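Local atomic coordinates of putative PAS/PAC sensor protein (Nakamurella multipartita DSM 44233, PDB entry 6HMJ), a protein that senses blue light through a flavin mononucleotide held in its light-oxygen-voltage domain and mediates RNA binding and translational regulation. Residues Gly212-Val217 against Ser298-Ala303; Pro266-Leu271 against Arg285-Glu290; Val333-Gly336 against Val340-Tyr343. All coordinates share one frame; numbering follows the deposited sequence.

Interaction 1: Gly212-Val217 against Ser298-Ala303; sequences GWTVPV and SAIRSA. With FMN (flavin mononucleotide), chain E.
Thr214 sets its side chain against Ala299 and Ile300, joining an outermost strand of the six-stranded antiparallel PAS sheet, 213-216, to helix 294-305, which packs on the sheet and borders the flavin pocket. The packed part is small and centred on one threonine: Thr214 CB sits 4.0 Å from Ala299 CB, while its OG1 reaches to 3.9 Å from Ile300 CG1, the side chains of Thr214 and Ile300 crossing at about a right angle. Alanine suits the helix here because a bare methyl lets the strand come near, with CA atoms of Thr214 and Ala299 6.5 Å apart. OG1, bonded to the hydroxyl of Thr312 on the adjoining strand, meets the helix through plain van der Waals contact. The far end is looser: Pro216 and the poorly ordered Val217 are exposed, as is Ser302 on the helix. On the flavin side, the Arg301 chain bends at chi3 (-92°), turning NE toward the phosphate for a weak bond of 3.3 Å to FMN O1P, near the guanidinium plane; Ser298 CA lies over one face of that group. A leucine in place of Arg301 would probably cost the phosphate one positive partner and weaken its hold at O1P. The beta-branch of Ile300 lets it touch both neighbours: CG1 faces the threonine, and CG2 lies 3.8 Å from C1' of the FMN ribityl chain.

Interaction 2: Pro266-Leu271 against Arg285-Glu290; sequences PAFERL and RFLQAE. With FMN (flavin mononucleotide), chain E.
The ring of Phe268 meets Phe286 at its own edge, where Phe286 CZ lies near the ring plane, 4.4 Å from Phe268 CZ; the approach is oblique from the side of Phe286. Leu287 CD1 also comes obliquely to the Phe268 ring, 4.2 Å from CE2, the leucine and phenylalanine side chains arriving from opposite directions. Phe268 holds CG anti to the backbone N (chi1 179°), which carries the ring out from helix 266-272 toward Phe286 and Leu287, beside Gln347. Phe286 is gripped further by an edge-to-face contact with Tyr274. The third flat group, the guanidinium of Arg285, has the FMN phosphorus in its plane, at the edge. NE donates 2.7 Å to FMN O3P at 164°, and NH2 adds a weak bond to the same oxygen while also forming a salt bridge with Asp258. Arg285 to Gln288 lie in a 3-10 segment and end the Asn-Cys-Arg-Phe-Leu-Gln signature of light-oxygen-voltage domains, which includes Cys284, a flavin-binding residue. The residues divide their work by type: the cationic one takes the phosphate, the apolar Leu287 puts CD1 3.5 Å from FMN C4, and Gln288 supplies an amide. Both hydrogens of that amide can be used, since NE2 gives 2.9 Å to FMN O2 on the flavin ring and 3.2 Å to O4' of the ribityl chain.

Interaction 3: Val333-Gly336 against Val340-Tyr343; sequences VRNG and VTHY
Val333 is bound to the opposite strand by two backbone hydrogen bonds that use both its N and its O. Its N donates to His342 O over 3.1 Å at 163°, and Thr341 N donates to Val333 O, also at 3.1 Å. The same oxygen receives a CA-H...O contact from Val340 CA at 3.4 Å.

Among side-chain polar links, Thr341 OG1 and His342 ND1 share a hydrogen bond of 2.9 Å, which should restrain the imidazole against rotation. Asn335 OD1 accepts from Arg339 N, tying down the loop between the strands; an amide oxygen is well suited to take a backbone N-H at a turn.

Van der Waals contacts form a third group. On the face of the sheet that carries Arg334 and Val340, Val340 CG2 lies against a face of the Arg334 guanidinium, toward its rim; the arginine is extended from CG to NE, so it can run over the valine while its charged end stays at the exposed surface. On that of Val333 and His342, these two stand side by side, their CB atoms 4.4 Å apart, and both pack on Ile237 of the second subunit. Between the loop residue Asn335 and Thr341, CG2 of the threonine meets the amide, 3.5 Å from ND2, and Leu233 of the second subunit packs on both residues. With Thr341 and His342 together facing Val333, and the register slipping by one before Arg334, this is a classic beta bulge in the last hairpin of a PAS sheet.

All three contacts lie in one flavin-binding PAS domain. Interactions 1 and 2, centres about 18 Å apart, both touch the flavin mononucleotide, through helix 294-305 and the 3-10 segment; helix 266-272 and that segment come between strand 213-216 and helix 294-305 in sequence, so interaction 1 brackets interaction 2. Interaction 3 follows, its centre about 18 Å from that of interaction 1 and about 23 Å from that of interaction 2. It shares the six-stranded sheet with interaction 1, touching it where Tyr343 OH packs near Ala303 O. Tyr343 also touches the flavin, while Val333, Asn335, Thr341 and His342 pack on the second subunit, so the hairpin links pocket to dimer interface and could, as in other light-oxygen-voltage domains, pass a signal.

Interaction 1: Gly212-Val217 against Ser298-Ala303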
loop_
_atom_site.group_PDB
_atom_site.type_symbol
_atom_site.label_atom_id
_atom_site.label_comp_id
_atom_site.label_asym_id
_atom_site.label_seq_id
_atom_site.Cartn_x
_atom_site.Cartn_y
_atom_site.Cartn_z
ATOM N N GLY A 212 29.278 -1.322 -11.115
ATOM C CA GLY A 212 28.918 -0.419 -12.198
ATOM C C GLY A 212 29.504 -0.867 -13.519
ATOM O O GLY A 212 29.577 -2.065 -13.812
ATOM N N TRP A 213 29.938 0.100 -14.321
ATOM C CA TRP A 213 30.444 -0.190 -15.659
ATOM C C TRP A 213 31.092 1.067 -16.235
ATOM O O TRP A 213 31.057 2.146 -15.634
ATOM C CB TRP A 213 29.327 -0.698 -16.576
ATOM C CG TRP A 213 28.015 0.016 -16.401
ATOM C CD1 TRP A 213 26.921 -0.438 -15.726
ATOM C CD2 TRP A 213 27.662 1.312 -16.909
ATOM N NE1 TRP A 213 25.908 0.491 -15.782
ATOM C CE2 TRP A 213 26.339 1.573 -16.502
ATOM C CE3 TRP A 213 28.337 2.273 -17.669
ATOM C CZ2 TRP A 213 25.676 2.755 -16.828
ATOM C CZ3 TRP A 213 27.673 3.450 -17.992
ATOM C CH2 TRP A 213 26.358 3.678 -17.570
ATOM N N THR A 214 31.688 0.905 -17.416
ATOM C CA THR A 214 32.275 1.993 -18.189
ATOM C C THR A 214 32.052 1.670 -19.661
ATOM O O THR A 214 32.362 0.558 -20.099
ATOM C CB THR A 214 33.775 2.150 -17.896
ATOM O OG1 THR A 214 33.970 2.520 -16.524
ATOM C CG2 THR A 214 34.396 3.210 -18.792
ATOM N N VAL A 215 31.517 2.626 -20.414
ATOM C CA VAL A 215 31.183 2.401 -21.821
ATOM C C VAL A 215 31.617 3.600 -22.646
ATOM O O VAL A 215 31.757 4.717 -22.130
ATOM C CB VAL A 215 29.674 2.154 -22.021
ATOM C CG1 VAL A 215 29.216 0.964 -21.200
ATOM C CG2 VAL A 215 28.878 3.403 -21.659
ATOM N N PRO A 216 31.821 3.399 -23.943
ATOM C CA PRO A 216 32.199 4.502 -24.832
ATOM C C PRO A 216 30.977 5.350 -25.175
ATOM O O PRO A 216 29.855 5.069 -24.756
ATOM C CB PRO A 216 32.762 3.785 -26.059
ATOM C CG PRO A 216 32.032 2.497 -26.098
ATOM C CD PRO A 216 31.773 2.111 -24.661
ATOM N N VAL A 217 31.212 6.399 -25.957
ATOM C CA VAL A 217 30.167 7.336 -26.354
ATOM C C VAL A 217 29.898 7.155 -27.841
ATOM O O VAL A 217 30.829 7.164 -28.655
ATOM C CB VAL A 217 30.568 8.788 -26.041
ATOM C CG1 VAL A 217 29.551 9.760 -26.615
ATOM C CG2 VAL A 217 30.711 8.983 -24.544
ATOM N N SER A 298 40.546 0.387 -13.447
ATOM C CA SER A 298 41.378 0.145 -14.619
ATOM C C SER A 298 40.662 0.545 -15.903
ATOM O O SER A 298 41.283 1.093 -16.821
ATOM C CB SER A 298 41.783 -1.327 -14.670
ATOM O OG SER A 298 42.597 -1.588 -15.798
ATOM N N ALA A 299 39.356 0.283 -15.986
ATOM C CA ALA A 299 38.603 0.683 -17.168
ATOM C C ALA A 299 38.644 2.192 -17.357
ATOM O O ALA A 299 38.833 2.682 -18.477
ATOM C CB ALA A 299 37.160 0.193 -17.058
ATOM N N ILE A 300 38.487 2.945 -16.269
ATOM C CA ILE A 300 38.538 4.400 -16.352
ATOM C C ILE A 300 39.936 4.858 -16.754
ATOM O O ILE A 300 40.100 5.679 -17.664
ATOM C CB ILE A 300 38.100 5.021 -15.014
ATOM C CG1 ILE A 300 36.677 4.570 -14.660
ATOM C CG2 ILE A 300 38.174 6.535 -15.083
ATOM C CD1 ILE A 300 36.275 4.850 -13.223
ATOM N N ARG A 301 40.963 4.336 -16.076
ATOM C CA ARG A 301 42.341 4.682 -16.412
ATOM C C ARG A 301 42.625 4.456 -17.891
ATOM O O ARG A 301 43.198 5.319 -18.565
ATOM C CB ARG A 301 43.301 3.856 -15.552
ATOM C CG ARG A 301 43.520 4.409 -14.156
ATOM C CD ARG A 301 44.698 3.745 -13.449
ATOM N NE ARG A 301 44.271 2.591 -12.653
ATOM C CZ ARG A 301 44.341 1.319 -13.037
ATOM N NH1 ARG A 301 44.831 0.991 -14.227
ATOM N NH2 ARG A 301 43.917 0.365 -12.219
ATOM N N SER A 302 42.219 3.299 -18.417
ATOM C CA SER A 302 42.515 2.981 -19.808
ATOM C C SER A 302 41.817 3.952 -20.754
ATOM O O SER A 302 42.424 4.439 -21.715
ATOM C CB SER A 302 42.099 1.541 -20.111
ATOM O OG SER A 302 42.767 1.049 -21.259
ATOM N N ALA A 303 40.540 4.248 -20.494
ATOM C CA ALA A 303 39.812 5.195 -21.330
ATOM C C ALA A 303 40.509 6.549 -21.347
ATOM O O ALA A 303 40.718 7.142 -22.412
ATOM C CB ALA A 303 38.374 5.336 -20.828
HETATM N N1 FMN E . 35.916 8.776 -10.400
HETATM C C2 FMN E . 34.890 8.625 -9.533
HETATM O O2 FMN E . 34.811 7.571 -8.866
HETATM N N3 FMN E . 33.947 9.566 -9.358
HETATM C C4 FMN E . 33.948 10.721 -10.028
HETATM O O4 FMN E . 33.054 11.573 -9.839
HETATM C C4A FMN E . 35.037 10.968 -10.997
HETATM N N5 FMN E . 35.114 12.107 -11.711
HETATM C C5A FMN E . 36.124 12.300 -12.589
HETATM C C6 FMN E . 36.168 13.487 -13.313
HETATM C C7 FMN E . 37.192 13.719 -14.219
HETATM C C7M FMN E . 37.223 15.012 -14.989
HETATM C C8 FMN E . 38.242 12.685 -14.422
HETATM C C8M FMN E . 39.369 12.892 -15.400
HETATM C C9 FMN E . 38.197 11.499 -13.706
HETATM C C9A FMN E . 37.177 11.258 -12.791
HETATM N N10 FMN E . 37.107 10.055 -12.041
HETATM C C10 FMN E . 36.041 9.894 -11.144
HETATM C "C1'" FMN E . 38.073 8.958 -12.163
HETATM C "C2'" FMN E . 39.149 9.070 -11.102
HETATM O "O2'" FMN E . 39.472 10.439 -10.846
HETATM C "C3'" FMN E . 40.388 8.335 -11.577
HETATM O "O3'" FMN E . 40.827 8.920 -12.813
HETATM C "C4'" FMN E . 40.153 6.851 -11.813
HETATM O "O4'" FMN E . 39.679 6.229 -10.619
HETATM C "C5'" FMN E . 41.482 6.275 -12.279
HETATM O "O5'" FMN E . 41.836 5.103 -11.558
HETATM P P FMN E . 42.935 5.203 -10.392
HETATM O O1P FMN E . 42.994 3.784 -9.887
HETATM O O2P FMN E . 44.177 5.679 -11.109
HETATM O O3P FMN E . 42.397 6.232 -9.429
#

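Interaction 2: Pro266-Leu271 against Arg285-Glu290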
loop_
_atom_site.group_PDB
_atom_site.type_symbol
_atom_site.label_atom_id
_atom_site.label_comp_id
_atom_site.label_asym_id
_atom_site.label_seq_id
_atom_site.Cartn_x
_atom_site.Cartn_y
_atom_site.Cartn_z
ATOM N N PRO A 266 29.783 24.902 -8.314
ATOM C CA PRO A 266 29.003 24.690 -7.081
ATOM C C PRO A 266 28.064 23.496 -7.142
ATOM O O PRO A 266 27.814 22.869 -6.104
ATOM C CB PRO A 266 28.228 26.007 -6.926
ATOM C CG PRO A 266 29.041 27.014 -7.666
ATOM C CD PRO A 266 29.636 26.274 -8.830
ATOM N N ALA A 267 27.523 23.163 -8.318
ATOM C CA ALA A 267 26.674 21.981 -8.420
ATOM C C ALA A 267 27.434 20.735 -7.993
ATOM O O ALA A 267 26.861 19.823 -7.382
ATOM C CB ALA A 267 26.153 21.826 -9.848
ATOM N N PHE A 268 28.729 20.680 -8.302
ATOM C CA PHE A 268 29.566 19.599 -7.798
ATOM C C PHE A 268 29.689 19.676 -6.282
ATOM O O PHE A 268 29.671 18.646 -5.597
ATOM C CB PHE A 268 30.942 19.656 -8.460
ATOM C CG PHE A 268 31.886 18.588 -7.997
ATOM C CD1 PHE A 268 32.743 18.818 -6.934
ATOM C CD2 PHE A 268 31.925 17.357 -8.630
ATOM C CE1 PHE A 268 33.618 17.840 -6.506
ATOM C CE2 PHE A 268 32.796 16.375 -8.208
ATOM C CZ PHE A 268 33.645 16.619 -7.143
ATOM N N GLU A 269 29.799 20.891 -5.738
ATOM C CA GLU A 269 29.905 21.040 -4.291
ATOM C C GLU A 269 28.644 20.545 -3.593
ATOM O O GLU A 269 28.724 19.847 -2.576
ATOM C CB GLU A 269 30.183 22.501 -3.936
ATOM C CG GLU A 269 31.452 23.064 -4.581
ATOM C CD GLU A 269 31.783 24.474 -4.120
ATOM O OE1 GLU A 269 31.222 24.921 -3.096
ATOM O OE2 GLU A 269 32.619 25.132 -4.776
ATOM N N ARG A 270 27.468 20.887 -4.130
ATOM C CA ARG A 270 26.226 20.381 -3.554
ATOM C C ARG A 270 26.139 18.866 -3.678
ATOM O O ARG A 270 25.721 18.181 -2.738
ATOM C CB ARG A 270 25.015 21.044 -4.215
ATOM C CG ARG A 270 24.793 22.491 -3.802
ATOM C CD ARG A 270 23.553 23.087 -4.461
ATOM N NE ARG A 270 23.876 24.181 -5.375
ATOM C CZ ARG A 270 23.851 24.101 -6.706
ATOM N NH1 ARG A 270 23.515 22.971 -7.317
ATOM N NH2 ARG A 270 24.166 25.165 -7.432
ATOM N N LEU A 271 26.521 18.324 -4.837
ATOM C CA LEU A 271 26.378 16.891 -5.070
ATOM C C LEU A 271 27.239 16.084 -4.109
ATOM O O LEU A 271 26.780 15.088 -3.539
ATOM C CB LEU A 271 26.759 16.566 -6.514
ATOM C CG LEU A 271 26.878 15.094 -6.912
ATOM C CD1 LEU A 271 25.514 14.430 -6.879
ATOM C CD2 LEU A 271 27.520 14.960 -8.287
ATOM N N ARG A 285 39.424 10.526 -7.456
ATOM C CA ARG A 285 39.183 9.212 -6.870
ATOM C C ARG A 285 38.656 9.283 -5.440
ATOM O O ARG A 285 38.133 8.282 -4.941
ATOM C CB ARG A 285 40.453 8.364 -6.929
ATOM C CG ARG A 285 41.513 8.699 -5.908
ATOM C CD ARG A 285 42.617 7.660 -5.949
ATOM N NE ARG A 285 43.290 7.631 -7.244
ATOM C CZ ARG A 285 44.320 8.408 -7.571
ATOM N NH1 ARG A 285 44.803 9.286 -6.700
ATOM N NH2 ARG A 285 44.869 8.308 -8.775
ATOM N N PHE A 286 38.803 10.420 -4.752
ATOM C CA PHE A 286 38.374 10.487 -3.361
ATOM C C PHE A 286 36.882 10.219 -3.204
ATOM O O PHE A 286 36.438 9.886 -2.100
ATOM C CB PHE A 286 38.718 11.846 -2.738
ATOM C CG PHE A 286 38.172 13.034 -3.490
ATOM C CD1 PHE A 286 36.864 13.457 -3.295
ATOM C CD2 PHE A 286 38.980 13.751 -4.359
ATOM C CE1 PHE A 286 36.366 14.558 -3.975
ATOM C CE2 PHE A 286 38.490 14.855 -5.043
ATOM C CZ PHE A 286 37.184 15.261 -4.850
ATOM N N LEU A 287 36.096 10.367 -4.274
ATOM C CA LEU A 287 34.673 10.059 -4.200
ATOM C C LEU A 287 34.422 8.569 -4.016
ATOM O O LEU A 287 33.323 8.184 -3.601
ATOM C CB LEU A 287 33.961 10.554 -5.460
ATOM C CG LEU A 287 33.951 12.070 -5.653
ATOM C CD1 LEU A 287 33.349 12.434 -6.994
ATOM C CD2 LEU A 287 33.191 12.748 -4.524
ATOM N N GLN A 288 35.413 7.728 -4.309
ATOM C CA GLN A 288 35.290 6.293 -4.111
ATOM C C GLN A 288 35.558 5.879 -2.671
ATOM O O GLN A 288 35.274 4.729 -2.308
ATOM C CB GLN A 288 36.258 5.558 -5.042
ATOM C CG GLN A 288 36.010 5.818 -6.518
ATOM C CD GLN A 288 37.221 5.512 -7.372
ATOM O OE1 GLN A 288 38.091 4.736 -6.979
ATOM N NE2 GLN A 288 37.292 6.134 -8.543
ATOM N N ALA A 289 36.090 6.783 -1.850
ATOM C CA ALA A 289 36.362 6.513 -0.440
ATOM C C ALA A 289 37.154 5.218 -0.280
ATOM O O ALA A 289 36.821 4.346 0.525
ATOM C CB ALA A 289 35.065 6.466 0.367
ATOM N N GLU A 290 38.233 5.108 -1.053
ATOM C CA GLU A 290 39.121 3.950 -1.004
ATOM C C GLU A 290 38.350 2.644 -1.187
ATOM O O GLU A 290 38.816 1.576 -0.774
ATOM C CB GLU A 290 39.896 3.918 0.318
ATOM C CG GLU A 290 40.615 5.219 0.672
ATOM C CD GLU A 290 41.732 5.566 -0.288
ATOM O OE1 GLU A 290 42.063 4.724 -1.147
ATOM O OE2 GLU A 290 42.286 6.680 -0.175
HETATM N N1 FMN E . 35.916 8.776 -10.400
HETATM C C2 FMN E . 34.890 8.625 -9.533
HETATM O O2 FMN E . 34.811 7.571 -8.866
HETATM N N3 FMN E . 33.947 9.566 -9.358
HETATM C C4 FMN E . 33.948 10.721 -10.028
HETATM O O4 FMN E . 33.054 11.573 -9.839
HETATM C C4A FMN E . 35.037 10.968 -10.997
HETATM N N5 FMN E . 35.114 12.107 -11.711
HETATM C C5A FMN E . 36.124 12.300 -12.589
HETATM C C6 FMN E . 36.168 13.487 -13.313
HETATM C C7 FMN E . 37.192 13.719 -14.219
HETATM C C7M FMN E . 37.223 15.012 -14.989
HETATM C C8 FMN E . 38.242 12.685 -14.422
HETATM C C8M FMN E . 39.369 12.892 -15.400
HETATM C C9 FMN E . 38.197 11.499 -13.706
HETATM C C9A FMN E . 37.177 11.258 -12.791
HETATM N N10 FMN E . 37.107 10.055 -12.041
HETATM C C10 FMN E . 36.041 9.894 -11.144
HETATM C "C1'" FMN E . 38.073 8.958 -12.163
HETATM C "C2'" FMN E . 39.149 9.070 -11.102
HETATM O "O2'" FMN E . 39.472 10.439 -10.846
HETATM C "C3'" FMN E . 40.388 8.335 -11.577
HETATM O "O3'" FMN E . 40.827 8.920 -12.813
HETATM C "C4'" FMN E . 40.153 6.851 -11.813
HETATM O "O4'" FMN E . 39.679 6.229 -10.619
HETATM C "C5'" FMN E . 41.482 6.275 -12.279
HETATM O "O5'" FMN E . 41.836 5.103 -11.558
HETATM P P FMN E . 42.935 5.203 -10.392
HETATM O O1P FMN E . 42.994 3.784 -9.887
HETATM O O2P FMN E . 44.177 5.679 -11.109
HETATM O O3P FMN E . 42.397 6.232 -9.429
#

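Interaction 3: Val333-Gly336 against Val340-Tyr343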
loop_
_atom_site.group_PDB
_atom_site.type_symbol
_atom_site.label_atom_id
_atom_site.label_comp_id
_atom_site.label_asym_id
_atom_site.label_seq_id
_atom_site.Cartn_x
_atom_site.Cartn_y
_atom_site.Cartn_z
ATOM N N VAL A 333 39.486 16.952 -23.933
ATOM C CA VAL A 333 39.688 18.263 -24.543
ATOM C C VAL A 333 41.082 18.266 -25.152
ATOM O O VAL A 333 42.073 18.057 -24.441
ATOM C CB VAL A 333 39.529 19.402 -23.524
ATOM C CG1 VAL A 333 39.706 20.746 -24.204
ATOM C CG2 VAL A 333 38.180 19.311 -22.823
ATOM N N ARG A 334 41.165 18.515 -26.454
ATOM C CA ARG A 334 42.427 18.465 -27.176
ATOM C C ARG A 334 42.817 19.882 -27.577
ATOM O O ARG A 334 41.966 20.673 -27.997
ATOM C CB ARG A 334 42.298 17.580 -28.417
ATOM C CG ARG A 334 41.778 16.183 -28.099
ATOM C CD ARG A 334 41.731 15.264 -29.314
ATOM N NE ARG A 334 41.260 13.927 -28.946
ATOM C CZ ARG A 334 42.030 12.869 -28.704
ATOM N NH1 ARG A 334 43.352 12.950 -28.792
ATOM N NH2 ARG A 334 41.463 11.714 -28.375
ATOM N N ASN A 335 44.101 20.204 -27.447
ATOM C CA ASN A 335 44.576 21.544 -27.762
ATOM C C ASN A 335 44.733 21.681 -29.276
ATOM O O ASN A 335 44.283 20.833 -30.052
ATOM C CB ASN A 335 45.874 21.841 -27.011
ATOM C CG ASN A 335 47.010 20.919 -27.409
ATOM O OD1 ASN A 335 46.899 20.146 -28.362
ATOM N ND2 ASN A 335 48.119 21.000 -26.680
ATOM N N GLY A 336 45.378 22.766 -29.715
ATOM C CA GLY A 336 45.491 23.024 -31.142
ATOM C C GLY A 336 46.217 21.921 -31.888
ATOM O O GLY A 336 45.840 21.564 -33.007
ATOM N N VAL A 340 45.606 15.771 -25.918
ATOM C CA VAL A 340 44.637 15.801 -24.827
ATOM C C VAL A 340 45.318 16.435 -23.620
ATOM O O VAL A 340 46.210 15.835 -23.014
ATOM C CB VAL A 340 44.114 14.399 -24.494
ATOM C CG1 VAL A 340 43.105 14.470 -23.355
ATOM C CG2 VAL A 340 43.489 13.752 -25.719
ATOM N N THR A 341 44.900 17.645 -23.267
ATOM C CA THR A 341 45.470 18.349 -22.127
ATOM C C THR A 341 44.574 18.313 -20.895
ATOM O O THR A 341 45.093 18.292 -19.775
ATOM C CB THR A 341 45.792 19.801 -22.506
ATOM O OG1 THR A 341 44.587 20.560 -22.634
ATOM C CG2 THR A 341 46.546 19.858 -23.817
ATOM N N HIS A 342 43.251 18.287 -21.064
ATOM C CA HIS A 342 42.325 18.196 -19.943
ATOM C C HIS A 342 41.244 17.158 -20.233
ATOM O O HIS A 342 41.128 16.629 -21.343
ATOM C CB HIS A 342 41.647 19.541 -19.627
ATOM C CG HIS A 342 42.587 20.610 -19.164
ATOM N ND1 HIS A 342 43.467 21.248 -20.011
ATOM C CD2 HIS A 342 42.783 21.155 -17.939
ATOM C CE1 HIS A 342 44.159 22.144 -19.331
ATOM N NE2 HIS A 342 43.764 22.105 -18.071
ATOM N N TYR A 343 40.458 16.868 -19.197
ATOM C CA TYR A 343 39.254 16.054 -19.286
ATOM C C TYR A 343 38.153 16.767 -18.516
ATOM O O TYR A 343 38.407 17.347 -17.456
ATOM C CB TYR A 343 39.459 14.645 -18.699
ATOM C CG TYR A 343 39.593 13.536 -19.726
ATOM C CD1 TYR A 343 40.829 13.203 -20.262
ATOM C CD2 TYR A 343 38.483 12.814 -20.145
ATOM C CE1 TYR A 343 40.954 12.189 -21.191
ATOM C CE2 TYR A 343 38.599 11.799 -21.073
ATOM C CZ TYR A 343 39.839 11.490 -21.592
ATOM O OH TYR A 343 39.972 10.483 -22.519
#